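Local coordinates for putative uncharacterized protein PH0242 (Pyrococcus horikoshii, PDB 3VU1), which is the C-terminal globular part of AglB, an archaeal oligosaccharyltransferase, richer in strands than in helices and carrying a bound calcium ion, at residues A[287-292]-A[316-321]. Numbering follows the deposited sequence.
Sequences GRDIKN and YMNHLE. With CA (calcium ion), chain C.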
loop_
_atom_site.group_PDB
_atom_site.type_symbol
_atom_site.label_atom_id
_atom_site.label_comp_id
_atom_site.label_asym_id
_atom_site.label_seq_id
_atom_site.Cartn_x
_atom_site.Cartn_y
_atom_site.Cartn_z
ATOM N N GLY A 287 -7.867 -0.497 3.698
ATOM C CA GLY A 287 -8.337 0.840 3.379
ATOM C C GLY A 287 -9.803 0.996 3.023
ATOM O O GLY A 287 -10.348 2.084 3.193
ATOM N N ARG A 288 -10.441 -0.044 2.497
ATOM C CA ARG A 288 -11.892 0.003 2.284
ATOM C C ARG A 288 -12.633 -1.264 2.725
ATOM O O ARG A 288 -12.084 -2.371 2.694
ATOM C CB ARG A 288 -12.256 0.399 0.842
ATOM C CG ARG A 288 -11.939 -0.634 -0.208
ATOM C CD ARG A 288 -12.564 -0.314 -1.563
ATOM N NE ARG A 288 -12.336 1.086 -1.915
ATOM C CZ ARG A 288 -13.049 1.791 -2.797
ATOM N NH1 ARG A 288 -14.054 1.232 -3.468
ATOM N NH2 ARG A 288 -12.751 3.067 -3.002
ATOM N N ASP A 289 -13.890 -1.095 3.126
ATOM C CA ASP A 289 -14.721 -2.227 3.536
ATOM C C ASP A 289 -15.043 -3.205 2.411
ATOM O O ASP A 289 -15.080 -2.824 1.226
ATOM C CB ASP A 289 -16.026 -1.719 4.151
ATOM C CG ASP A 289 -15.801 -0.920 5.420
ATOM O OD1 ASP A 289 -14.842 -1.180 6.191
ATOM O OD2 ASP A 289 -16.601 -0.011 5.643
ATOM N N ILE A 290 -15.290 -4.462 2.786
ATOM C CA ILE A 290 -16.000 -5.403 1.899
ATOM C C ILE A 290 -17.509 -5.128 2.049
ATOM O O ILE A 290 -17.983 -5.036 3.178
ATOM C CB ILE A 290 -15.668 -6.857 2.277
ATOM C CG1 ILE A 290 -14.161 -7.087 2.124
ATOM C CG2 ILE A 290 -16.434 -7.831 1.398
ATOM C CD1 ILE A 290 -13.604 -8.213 2.959
ATOM N N LYS A 291 -18.232 -4.948 0.938
ATOM C CA LYS A 291 -19.698 -4.711 0.922
ATOM C C LYS A 291 -20.334 -5.505 -0.193
ATOM O O LYS A 291 -19.936 -5.356 -1.360
ATOM C CB LYS A 291 -20.067 -3.252 0.624
ATOM C CG LYS A 291 -19.773 -2.261 1.730
ATOM C CD LYS A 291 -20.162 -0.832 1.374
ATOM C CE LYS A 291 -19.144 -0.180 0.455
ATOM N NZ LYS A 291 -19.240 1.305 0.521
ATOM N N ASN A 292 -21.341 -6.315 0.147
ATOM C CA ASN A 292 -22.166 -6.982 -0.871
ATOM C C ASN A 292 -21.286 -7.686 -1.835
ATOM O O ASN A 292 -21.361 -7.429 -3.019
ATOM C CB ASN A 292 -23.035 -5.971 -1.655
ATOM C CG ASN A 292 -23.898 -5.112 -0.745
ATOM O OD1 ASN A 292 -24.553 -5.600 0.175
ATOM N ND2 ASN A 292 -23.863 -3.824 -0.971
ATOM N N TYR A 316 -21.003 -7.675 4.547
ATOM C CA TYR A 316 -20.256 -6.599 5.111
ATOM C C TYR A 316 -19.133 -7.081 6.009
ATOM O O TYR A 316 -19.359 -7.868 6.939
ATOM C CB TYR A 316 -21.177 -5.647 5.902
ATOM C CG TYR A 316 -20.404 -4.525 6.584
ATOM C CD1 TYR A 316 -19.961 -3.426 5.841
ATOM C CD2 TYR A 316 -20.080 -4.589 7.954
ATOM C CE1 TYR A 316 -19.233 -2.423 6.435
ATOM C CE2 TYR A 316 -19.352 -3.584 8.567
ATOM C CZ TYR A 316 -18.936 -2.502 7.798
ATOM O OH TYR A 316 -18.199 -1.472 8.337
ATOM N N MET A 317 -17.932 -6.567 5.745
ATOM C CA MET A 317 -16.820 -6.686 6.684
ATOM C C MET A 317 -16.123 -5.323 6.882
ATOM O O MET A 317 -15.747 -4.676 5.921
ATOM C CB MET A 317 -15.839 -7.762 6.206
ATOM C CG MET A 317 -14.738 -8.076 7.209
ATOM S SD MET A 317 -13.603 -9.424 6.761
ATOM C CE MET A 317 -14.766 -10.761 6.503
ATOM N N ASN A 318 -15.976 -4.885 8.126
ATOM C CA ASN A 318 -15.184 -3.692 8.436
ATOM C C ASN A 318 -13.684 -3.893 8.211
ATOM O O ASN A 318 -13.099 -4.848 8.740
ATOM C CB ASN A 318 -15.395 -3.274 9.885
ATOM C CG ASN A 318 -14.816 -1.900 10.176
ATOM O OD1 ASN A 318 -13.615 -1.733 10.358
ATOM N ND2 ASN A 318 -15.675 -0.905 10.205
ATOM N N HIS A 319 -13.046 -2.973 7.484
ATOM C CA HIS A 319 -11.655 -3.169 7.094
ATOM C C HIS A 319 -10.700 -2.981 8.210
ATOM O O HIS A 319 -9.527 -3.295 8.073
ATOM C CB HIS A 319 -11.283 -2.319 5.889
ATOM C CG HIS A 319 -11.136 -0.845 6.190
ATOM N ND1 HIS A 319 -9.976 -0.296 6.626
ATOM C CD2 HIS A 319 -12.041 0.200 6.072
ATOM C CE1 HIS A 319 -10.142 1.023 6.792
ATOM N NE2 HIS A 319 -11.399 1.330 6.445
ATOM N N LEU A 320 -11.186 -2.479 9.333
ATOM C CA LEU A 320 -10.378 -2.364 10.564
ATOM C C LEU A 320 -10.631 -3.484 11.569
ATOM O O LEU A 320 -9.943 -3.566 12.581
ATOM C CB LEU A 320 -10.610 -1.022 11.250
ATOM C CG LEU A 320 -10.297 0.177 10.364
ATOM C CD1 LEU A 320 -10.871 1.461 10.961
ATOM C CD2 LEU A 320 -8.788 0.251 10.120
ATOM N N GLU A 321 -11.611 -4.339 11.282
ATOM C CA GLU A 321 -12.013 -5.411 12.195
ATOM C C GLU A 321 -12.488 -6.642 11.429
ATOM O O GLU A 321 -13.626 -7.099 11.549
ATOM C CB GLU A 321 -13.071 -4.914 13.173
ATOM C CG GLU A 321 -12.486 -4.171 14.366
ATOM C CD GLU A 321 -13.542 -3.625 15.314
ATOM O OE1 GLU A 321 -13.199 -3.400 16.500
ATOM O OE2 GLU A 321 -14.705 -3.412 14.883
HETATM CA CA CA C . -7.353 -3.921 7.247
#
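The carboxylate of D289 reaches the edges of the H319 and Y316 rings where two short antiparallel strands, 290-291 and 316-317, pair within the Peripheral 1 region of this oligosaccharyltransferase, in a two-stranded sheet that runs out into a calcium-binding turn. The pairing rests on I290 and M317, whose backbones exchange two hydrogen bonds, M317 N to I290 O at 3.0 Å and I290 N to M317 O at 3.2 Å. Their side chains leave the same face side by side, I290 CD1 lying 4.0 Å from M317 CB, and pack on I283 of strand 275-285.

Next to this pair D289 bridges the two segments. Its chi1 of -63° sets CG anti to the carbonyl carbon; from there OD1 accepts from H319 N at 2.8 Å, met nearly along the C-O axis. Y316 OH makes a weak bond to OD2, the ring plane turned 73° from the carboxylate; N318 ND2 donates to that same hydroxyl. The backbone of G287 crosses one face of the H319 imidazole, CA 4.0 Å from the ring centroid in a CH-pi contact. At its backbone angles a CB would jam against the preceding carbonyl O, which calls for glycine.

A type I turn, N318 to E321, follows, with N318 OD1 closing an Asx turn on L320 N. E76, A285 and E322 complete the metal site, to which H319 contributes its backbone O, 2.4 Å from the calcium ion.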